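Local coordinates for protein D-galactonate dehydratase family member RspA (Pantoea ananatis, PDB 3T6C) that dehydrates D-gluconate to 2-dehydro-3-deoxy-D-gluconate with low activity in vitro, using one magnesium ion per subunit, as a member of the enolase superfamily, at residues G116-L121 with G327-K332; E135-K140 with M362-S367; N255-A260 with L283-Q288. All blocks are in the same frame, centred on the assembly; numbering follows the deposited sequence.

In the fold
Interactions 1 and 2 join the N-terminal part of the chain to two successive helices of the C-terminal barrel, 328-340 and 355-367. Their centres are 14 Å apart and they touch: Lys332 NZ of interaction 1 makes a probable hydrogen bond of 3.0 Å to Leu137 O of interaction 2, while Ala331 packs on Leu364. Interaction 3 lies some 33 Å from interaction 1, centre to centre, and pairs two neighbouring helices of the same barrel. None lines the gluconate pocket. The side chains of Met119 and Leu364 are each about 11 Å from that of His348, and the side chain of Ala256 is about 14 Å from the magnesium ion.

Interaction 1 of 3, residues G116-L121 with G327-K332; sequences GIDMAL and GITPAK
Asp118 and Gly327 mark the closest approach of the two backbones, their CA atoms 5.6 Å apart, where the flank of helix 108-129 meets the first turn of helix 328-340. The axes of the two segments are nearly perpendicular, and because Gly327 is the N-cap, it is the start of helix 328-340 that faces the flank of the other. Having no side chain, Gly327 leaves the carboxylate of Asp118 room to come close to the backbone.

Asp118 does most of the work. Its CG stands anti to its own backbone N (chi1 -177°), which carries the carboxylate out from the helix, and its side chain crosses that of Thr329 at about a right angle. OD1 takes a hydrogen bond of 2.6 Å from Thr329 OG1 through its syn lone pair. OD2 accepts the amide Thr329 N at 2.8 Å along an almost straight N-H line (173°), met on the syn side but 27° out of the carboxylate plane. Two bonds to a single residue fix the rotation of the carboxylate, and the threonine hydroxyl is also hydrogen-bonded to Trp122 NE1. Aspartate suits this buried place because the start of a helix would be expected to stabilise a negative charge. Next to the carboxylate, Met119 crosses Ile328 steeply, its CG 4.1 Å from Ile328 CG1, and both side chains also touch Ala360 of helix 355-367.

A carboxylate from one helix thus receives a first-turn amide of another, here joining the N-terminal domain to a barrel helix in the two-domain fold of the mandelate racemase/muconate lactonizing enzyme family.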
loop_
_atom_site.group_PDB
_atom_site.type_symbol
_atom_site.label_atom_id
_atom_site.label_comp_id
_atom_site.label_asym_id
_atom_site.label_seq_id
_atom_site.Cartn_x
_atom_site.Cartn_y
_atom_site.Cartn_z
ATOM N N GLY A 116 24.387 -28.277 -14.729
ATOM C CA GLY A 116 25.376 -29.317 -14.906
ATOM C C GLY A 116 26.719 -28.663 -15.237
ATOM O O GLY A 116 27.778 -29.072 -14.703
ATOM N N ILE A 117 26.663 -27.639 -16.090
ATOM C CA ILE A 117 27.849 -26.858 -16.449
ATOM C C ILE A 117 28.411 -26.119 -15.249
ATOM O O ILE A 117 29.589 -26.231 -14.940
ATOM C CB ILE A 117 27.523 -25.837 -17.566
ATOM C CG1 ILE A 117 27.112 -26.557 -18.866
ATOM C CG2 ILE A 117 28.712 -24.938 -17.831
ATOM C CD1 ILE A 117 27.971 -27.731 -19.210
ATOM N N ASP A 118 27.550 -25.365 -14.572
ATOM C CA ASP A 118 27.978 -24.505 -13.470
ATOM C C ASP A 118 28.635 -25.287 -12.314
ATOM O O ASP A 118 29.697 -24.905 -11.812
ATOM C CB ASP A 118 26.794 -23.687 -12.951
ATOM C CG ASP A 118 27.199 -22.731 -11.852
ATOM O OD1 ASP A 118 27.842 -21.675 -12.176
ATOM O OD2 ASP A 118 26.872 -23.041 -10.677
ATOM N N MET A 119 27.998 -26.382 -11.896
ATOM C CA MET A 119 28.569 -27.193 -10.797
ATOM C C MET A 119 29.948 -27.722 -11.224
ATOM O O MET A 119 30.895 -27.750 -10.418
ATOM C CB MET A 119 27.629 -28.358 -10.399
ATOM C CG MET A 119 26.371 -27.920 -9.739
ATOM S SD MET A 119 25.617 -29.398 -9.052
ATOM C CE MET A 119 24.024 -28.716 -8.570
ATOM N N ALA A 120 30.067 -28.191 -12.479
ATOM C CA ALA A 120 31.355 -28.725 -12.940
ATOM C C ALA A 120 32.411 -27.638 -12.959
ATOM O O ALA A 120 33.586 -27.903 -12.668
ATOM C CB ALA A 120 31.209 -29.323 -14.317
ATOM N N LEU A 121 32.038 -26.415 -13.274
ATOM C CA LEU A 121 33.040 -25.343 -13.236
ATOM C C LEU A 121 33.469 -24.999 -11.807
ATOM O O LEU A 121 34.670 -24.735 -11.587
ATOM C CB LEU A 121 32.501 -24.071 -13.925
ATOM C CG LEU A 121 32.263 -24.281 -15.406
ATOM C CD1 LEU A 121 31.585 -23.057 -16.025
ATOM C CD2 LEU A 121 33.579 -24.582 -16.171
ATOM N N GLY A 327 22.143 -24.156 -10.736
ATOM C CA GLY A 327 23.441 -24.511 -10.163
ATOM C C GLY A 327 23.905 -23.757 -8.930
ATOM O O GLY A 327 23.125 -23.116 -8.232
ATOM N N ILE A 328 25.198 -23.936 -8.591
ATOM C CA ILE A 328 25.753 -23.338 -7.370
ATOM C C ILE A 328 25.788 -21.815 -7.437
ATOM O O ILE A 328 25.495 -21.138 -6.454
ATOM C CB ILE A 328 27.165 -23.870 -7.132
ATOM C CG1 ILE A 328 27.033 -25.313 -6.646
ATOM C CG2 ILE A 328 27.913 -22.999 -6.079
ATOM C CD1 ILE A 328 28.339 -26.116 -6.620
ATOM N N THR A 329 26.129 -21.258 -8.604
ATOM C CA THR A 329 26.191 -19.784 -8.752
ATOM C C THR A 329 24.870 -19.111 -8.328
ATOM O O THR A 329 24.853 -18.268 -7.419
ATOM C CB THR A 329 26.608 -19.405 -10.175
ATOM O OG1 THR A 329 27.991 -19.787 -10.360
ATOM C CG2 THR A 329 26.507 -17.864 -10.421
ATOM N N PRO A 330 23.756 -19.510 -8.935
ATOM C CA PRO A 330 22.495 -18.883 -8.498
ATOM C C PRO A 330 22.035 -19.354 -7.123
ATOM O O PRO A 330 21.396 -18.566 -6.418
ATOM C CB PRO A 330 21.515 -19.286 -9.588
ATOM C CG PRO A 330 22.106 -20.578 -10.197
ATOM C CD PRO A 330 23.592 -20.308 -10.170
ATOM N N ALA A 331 22.345 -20.583 -6.729
ATOM C CA ALA A 331 21.927 -21.014 -5.401
ATOM C C ALA A 331 22.580 -20.158 -4.326
ATOM O O ALA A 331 21.954 -19.845 -3.299
ATOM C CB ALA A 331 22.288 -22.485 -5.175
ATOM N N LYS A 332 23.863 -19.843 -4.491
ATOM C CA LYS A 332 24.535 -19.018 -3.495
ATOM C C LYS A 332 23.871 -17.663 -3.418
ATOM O O LYS A 332 23.698 -17.092 -2.306
ATOM C CB LYS A 332 26.047 -18.896 -3.840
ATOM C CG LYS A 332 26.851 -18.068 -2.870
ATOM C CD LYS A 332 26.888 -18.691 -1.495
ATOM C CE LYS A 332 27.959 -18.028 -0.641
ATOM N NZ LYS A 332 27.945 -18.518 0.742
#

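Interaction 2 of 3, residues E135-K140 with M362-S367; sequences ELLGGK and MHLDLS
Leu137 and Ser367 meet where the turn after helix 133-136 reaches the last turn of helix 355-367, with Leu137 CB 3.4 Å from Ser367 OG. Further out along the same leucine, CD1 reaches Leu364 CD2 at 4.3 Å, extending the contact to a residue one turn earlier. Gly139 adds a backbone contact: its carbonyl O receives the CA-H of Ser367 at 3.3 Å, with an angle of 147° at the hydrogen. A longer contact of the same kind runs the other way, from Lys140 CA to Leu366 O at 3.6 Å. Lys140 then runs its extended aliphatic chain parallel to Leu366, and CE lies 4.1 Å from Leu366 CD1. A long lysine serves here because its methylenes can cover a leucine while its amine is carried onward.

Several features set up these contacts. Ser367 OG sits between its own backbone N and carbonyl carbon (chi1 57°), which turns it back toward His363 O, 2.9 Å away. Gly138 and Gly139 both have positive phi, with backbone angles at which a CB would collide with the preceding carbonyl O; at Gly138 a CB would also point at the helix end, near Ser367 O. His363 ND1 is hydrogen-bonded to Tyr134 N, tying helix 355-367 to the start of helix 133-136.

Around this core, Leu366 shares backbone hydrogen bonds with Cys141, just ahead of barrel strand 145-151. Leu137 leans on Trp122 of helix 108-129 and Leu364 on helix 328-340, while Glu135 forms a salt bridge with Lys125 of the second subunit, whose Leu136 packs on its counterpart here.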
loop_
_atom_site.group_PDB
_atom_site.type_symbol
_atom_site.label_atom_id
_atom_site.label_comp_id
_atom_site.label_asym_id
_atom_site.label_seq_id
_atom_site.Cartn_x
_atom_site.Cartn_y
_atom_site.Cartn_z
ATOM N N GLU A 135 35.077 -24.230 0.947
ATOM C CA GLU A 135 36.106 -23.291 1.383
ATOM C C GLU A 135 36.143 -22.039 0.542
ATOM O O GLU A 135 36.560 -20.987 1.022
ATOM C CB GLU A 135 37.504 -23.914 1.379
ATOM C CG GLU A 135 37.622 -25.030 2.369
ATOM C CD GLU A 135 37.676 -24.624 3.823
ATOM O OE1 GLU A 135 37.413 -23.455 4.166
ATOM O OE2 GLU A 135 38.042 -25.488 4.665
ATOM N N LEU A 136 35.739 -22.139 -0.734
ATOM C CA LEU A 136 35.683 -20.930 -1.587
ATOM C C LEU A 136 34.497 -20.020 -1.278
ATOM O O LEU A 136 34.524 -18.831 -1.571
ATOM C CB LEU A 136 35.565 -21.361 -3.035
ATOM C CG LEU A 136 36.601 -22.381 -3.473
ATOM C CD1 LEU A 136 36.310 -22.759 -4.951
ATOM C CD2 LEU A 136 38.013 -21.841 -3.313
ATOM N N LEU A 137 33.440 -20.598 -0.721
ATOM C CA LEU A 137 32.150 -19.952 -0.473
ATOM C C LEU A 137 32.007 -19.302 0.907
ATOM O O LEU A 137 30.914 -18.898 1.269
ATOM C CB LEU A 137 30.964 -20.894 -0.713
ATOM C CG LEU A 137 30.877 -21.459 -2.126
ATOM C CD1 LEU A 137 29.722 -22.396 -2.162
ATOM C CD2 LEU A 137 30.709 -20.369 -3.161
ATOM N N GLY A 138 33.101 -19.208 1.646
ATOM C CA GLY A 138 33.112 -18.680 2.998
ATOM C C GLY A 138 33.610 -19.605 4.080
ATOM O O GLY A 138 33.855 -19.136 5.169
ATOM N N GLY A 139 33.879 -20.871 3.772
ATOM C CA GLY A 139 34.379 -21.779 4.795
ATOM C C GLY A 139 33.251 -22.351 5.656
ATOM O O GLY A 139 32.064 -21.994 5.498
ATOM N N LYS A 140 33.611 -23.228 6.589
ATOM C CA LYS A 140 32.591 -23.889 7.406
ATOM C C LYS A 140 32.006 -22.988 8.460
ATOM O O LYS A 140 32.744 -22.294 9.200
ATOM C CB LYS A 140 33.143 -25.145 8.105
ATOM C CG LYS A 140 33.513 -26.250 7.123
ATOM C CD LYS A 140 34.050 -27.451 7.887
ATOM C CE LYS A 140 33.996 -28.697 6.983
ATOM N NZ LYS A 140 34.784 -29.867 7.580
ATOM N N MET A 362 25.317 -29.699 0.084
ATOM C CA MET A 362 25.960 -29.732 1.388
ATOM C C MET A 362 27.121 -28.720 1.495
ATOM O O MET A 362 27.393 -28.235 2.595
ATOM C CB MET A 362 26.429 -31.158 1.715
ATOM C CG MET A 362 25.208 -31.995 2.085
ATOM S SD MET A 362 25.679 -33.638 2.542
ATOM C CE MET A 362 24.037 -34.348 2.862
ATOM N N HIS A 363 27.809 -28.438 0.373
ATOM C CA HIS A 363 28.845 -27.410 0.380
ATOM C C HIS A 363 28.240 -26.025 0.602
ATOM O O HIS A 363 28.801 -25.228 1.355
ATOM C CB HIS A 363 29.673 -27.466 -0.886
ATOM C CG HIS A 363 30.692 -28.566 -0.875
ATOM N ND1 HIS A 363 32.023 -28.355 -1.192
ATOM C CD2 HIS A 363 30.577 -29.885 -0.590
ATOM C CE1 HIS A 363 32.682 -29.502 -1.114
ATOM N NE2 HIS A 363 31.827 -30.452 -0.765
ATOM N N LEU A 364 27.103 -25.757 -0.025
ATOM C CA LEU A 364 26.321 -24.549 0.306
ATOM C C LEU A 364 25.897 -24.578 1.764
ATOM O O LEU A 364 26.063 -23.573 2.478
ATOM C CB LEU A 364 25.087 -24.433 -0.591
ATOM C CG LEU A 364 25.412 -23.984 -2.035
ATOM C CD1 LEU A 364 24.342 -24.579 -2.970
ATOM C CD2 LEU A 364 25.422 -22.467 -2.102
ATOM N N ASP A 365 25.334 -25.694 2.215
ATOM C CA ASP A 365 24.905 -25.792 3.602
ATOM C C ASP A 365 26.009 -25.485 4.592
ATOM O O ASP A 365 25.767 -24.779 5.573
ATOM C CB ASP A 365 24.432 -27.216 3.919
ATOM C CG ASP A 365 23.150 -27.615 3.213
ATOM O OD1 ASP A 365 22.339 -26.766 2.783
ATOM O OD2 ASP A 365 22.942 -28.868 3.134
ATOM N N LEU A 366 27.218 -26.026 4.369
ATOM C CA LEU A 366 28.327 -25.746 5.285
ATOM C C LEU A 366 28.721 -24.272 5.344
ATOM O O LEU A 366 29.160 -23.812 6.433
ATOM C CB LEU A 366 29.546 -26.588 4.912
ATOM C CG LEU A 366 29.397 -28.051 5.268
ATOM C CD1 LEU A 366 30.578 -28.806 4.657
ATOM C CD2 LEU A 366 29.460 -28.213 6.798
ATOM N N SER A 367 28.602 -23.564 4.208
ATOM C CA SER A 367 29.118 -22.200 4.104
ATOM C C SER A 367 28.068 -21.113 4.318
ATOM O O SER A 367 28.395 -19.909 4.279
ATOM C CB SER A 367 29.862 -22.016 2.768
ATOM O OG SER A 367 28.987 -22.316 1.689
#

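Interaction 3 of 3, residues N255-A260 with L283-Q288; sequences NAIHMA and LKMLRQ
Ala256 O takes the amide of Ala260 in a helical hydrogen bond of 2.9 Å, and Leu286 CD1 of the facing helix lies beside this bonded turn, 4.3 Å from the same carbonyl oxygen. No hydrogen bond passes between the segments; the union is apolar. Its centre is Ile257, whose CD1 meets Met285 CG at 3.6 Å and approaches Leu286 N almost as closely. One carbon back, Ile257 CG1 touches Leu286 CB at 3.7 Å, the two side chains lying antiparallel as they overlap. Met285, by contrast, crosses Ile257 at about a right angle, its extended chain passing CD1 with the sulfur 3.7 Å away. Isoleucine suits the place because its CG1-CD1 arm is long enough to reach both Met285 and Leu286.

These helices each follow a strand of the enolase-superfamily barrel, 242-246 and 270-272, the strands that bring Asp246 and Glu272 to the magnesium ion. As in successive beta-alpha units, they run side by side in the same sense outside the sheet; the axes of the two segments come within 9.7 Å and cross at -25°. Ala260 supplies a small surface there, its CB 4.4 Å from Leu286 CD1, which lets the larger leucine lie over the helix. Deeper in, Ala260 touches Leu271 and Leu286 touches Ile294, both on barrel strands. On the outer side the third subunit packs against the contact, Ser291 of that chain on Ile257 and its Arg287 on Met285.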
loop_
_atom_site.group_PDB
_atom_site.type_symbol
_atom_site.label_atom_id
_atom_site.label_comp_id
_atom_site.label_asym_id
_atom_site.label_seq_id
_atom_site.Cartn_x
_atom_site.Cartn_y
_atom_site.Cartn_z
ATOM N N ASN A 255 -7.906 -23.852 1.853
ATOM C CA ASN A 255 -7.778 -25.061 2.705
ATOM C C ASN A 255 -6.363 -25.252 3.242
ATOM O O ASN A 255 -6.179 -25.740 4.370
ATOM C CB ASN A 255 -8.288 -26.316 2.002
ATOM C CG ASN A 255 -9.804 -26.300 1.773
ATOM O OD1 ASN A 255 -10.567 -25.616 2.474
ATOM N ND2 ASN A 255 -10.239 -27.074 0.821
ATOM N N ALA A 256 -5.352 -24.772 2.501
ATOM C CA ALA A 256 -3.994 -24.794 3.045
ATOM C C ALA A 256 -3.809 -23.789 4.177
ATOM O O ALA A 256 -3.065 -24.063 5.083
ATOM C CB ALA A 256 -2.987 -24.467 1.953
ATOM N N ILE A 257 -4.473 -22.639 4.094
ATOM C CA ILE A 257 -4.429 -21.651 5.175
ATOM C C ILE A 257 -5.054 -22.279 6.414
ATOM O O ILE A 257 -4.451 -22.233 7.506
ATOM C CB ILE A 257 -5.142 -20.355 4.782
ATOM C CG1 ILE A 257 -4.376 -19.714 3.636
ATOM C CG2 ILE A 257 -5.267 -19.408 5.996
ATOM C CD1 ILE A 257 -4.997 -18.410 3.027
ATOM N N HIS A 258 -6.241 -22.911 6.272
ATOM C CA HIS A 258 -6.836 -23.552 7.429
ATOM C C HIS A 258 -5.896 -24.648 8.013
ATOM O O HIS A 258 -5.688 -24.721 9.236
ATOM C CB HIS A 258 -8.178 -24.179 7.036
ATOM C CG HIS A 258 -8.792 -24.979 8.140
ATOM N ND1 HIS A 258 -9.700 -24.451 9.027
ATOM C CD2 HIS A 258 -8.564 -26.254 8.544
ATOM C CE1 HIS A 258 -10.045 -25.380 9.900
ATOM N NE2 HIS A 258 -9.354 -26.475 9.647
ATOM N N MET A 259 -5.265 -25.452 7.143
ATOM C CA MET A 259 -4.368 -26.496 7.607
ATOM C C MET A 259 -3.191 -25.859 8.359
ATOM O O MET A 259 -2.815 -26.357 9.445
ATOM C CB MET A 259 -3.838 -27.338 6.415
ATOM C CG MET A 259 -2.697 -28.339 6.873
ATOM S SD MET A 259 -1.970 -29.273 5.475
ATOM C CE MET A 259 -3.367 -30.307 5.410
ATOM N N ALA A 260 -2.555 -24.811 7.799
ATOM C CA ALA A 260 -1.440 -24.166 8.522
ATOM C C ALA A 260 -1.900 -23.731 9.951
ATOM O O ALA A 260 -1.194 -23.951 10.970
ATOM C CB ALA A 260 -0.938 -22.950 7.712
ATOM N N LEU A 283 -0.030 -16.577 -0.596
ATOM C CA LEU A 283 0.746 -16.627 0.641
ATOM C C LEU A 283 0.625 -15.318 1.417
ATOM O O LEU A 283 0.830 -15.366 2.638
ATOM C CB LEU A 283 2.238 -16.980 0.385
ATOM C CG LEU A 283 2.376 -18.445 -0.026
ATOM C CD1 LEU A 283 3.820 -18.678 -0.549
ATOM C CD2 LEU A 283 2.112 -19.360 1.141
ATOM N N LYS A 284 0.298 -14.190 0.766
ATOM C CA LYS A 284 0.067 -12.958 1.546
ATOM C C LYS A 284 -1.057 -13.190 2.551
ATOM O O LYS A 284 -0.937 -12.901 3.744
ATOM C CB LYS A 284 -0.296 -11.818 0.627
ATOM C CG LYS A 284 -0.692 -10.593 1.491
ATOM C CD LYS A 284 -0.788 -9.359 0.582
ATOM C CE LYS A 284 -1.432 -8.197 1.299
ATOM N NZ LYS A 284 -1.797 -7.151 0.313
ATOM N N MET A 285 -2.153 -13.793 2.109
ATOM C CA MET A 285 -3.230 -14.046 3.032
ATOM C C MET A 285 -2.832 -15.039 4.109
ATOM O O MET A 285 -3.122 -14.848 5.316
ATOM C CB MET A 285 -4.439 -14.566 2.252
ATOM C CG MET A 285 -5.605 -14.865 3.177
ATOM S SD MET A 285 -7.053 -15.421 2.240
ATOM C CE MET A 285 -8.160 -15.889 3.580
ATOM N N LEU A 286 -2.206 -16.143 3.695
ATOM C CA LEU A 286 -1.782 -17.138 4.680
ATOM C C LEU A 286 -0.947 -16.512 5.803
ATOM O O LEU A 286 -1.148 -16.846 6.986
ATOM C CB LEU A 286 -0.992 -18.254 4.001
ATOM C CG LEU A 286 -0.670 -19.438 4.890
ATOM C CD1 LEU A 286 -0.553 -20.714 3.985
ATOM C CD2 LEU A 286 0.623 -19.294 5.693
ATOM N N ARG A 287 0.000 -15.639 5.457
ATOM C CA ARG A 287 0.940 -15.091 6.450
ATOM C C ARG A 287 0.326 -13.995 7.310
ATOM O O ARG A 287 0.939 -13.574 8.272
ATOM C CB ARG A 287 2.205 -14.617 5.728
ATOM C CG ARG A 287 2.899 -15.764 5.006
ATOM C CD ARG A 287 3.610 -16.710 5.973
ATOM N NE ARG A 287 4.931 -16.202 6.310
ATOM C CZ ARG A 287 5.849 -16.907 6.965
ATOM N NH1 ARG A 287 5.545 -18.086 7.487
ATOM N NH2 ARG A 287 7.105 -16.438 7.052
ATOM N N GLN A 288 -0.878 -13.541 6.995
ATOM C CA GLN A 288 -1.573 -12.623 7.916
ATOM C C GLN A 288 -2.310 -13.375 8.996
ATOM O O GLN A 288 -2.825 -12.756 9.936
ATOM C CB GLN A 288 -2.543 -11.720 7.144
ATOM C CG GLN A 288 -1.807 -10.851 6.146
ATOM C CD GLN A 288 -2.733 -9.942 5.357
ATOM O OE1 GLN A 288 -2.876 -10.071 4.124
ATOM N NE2 GLN A 288 -3.376 -9.034 6.054
#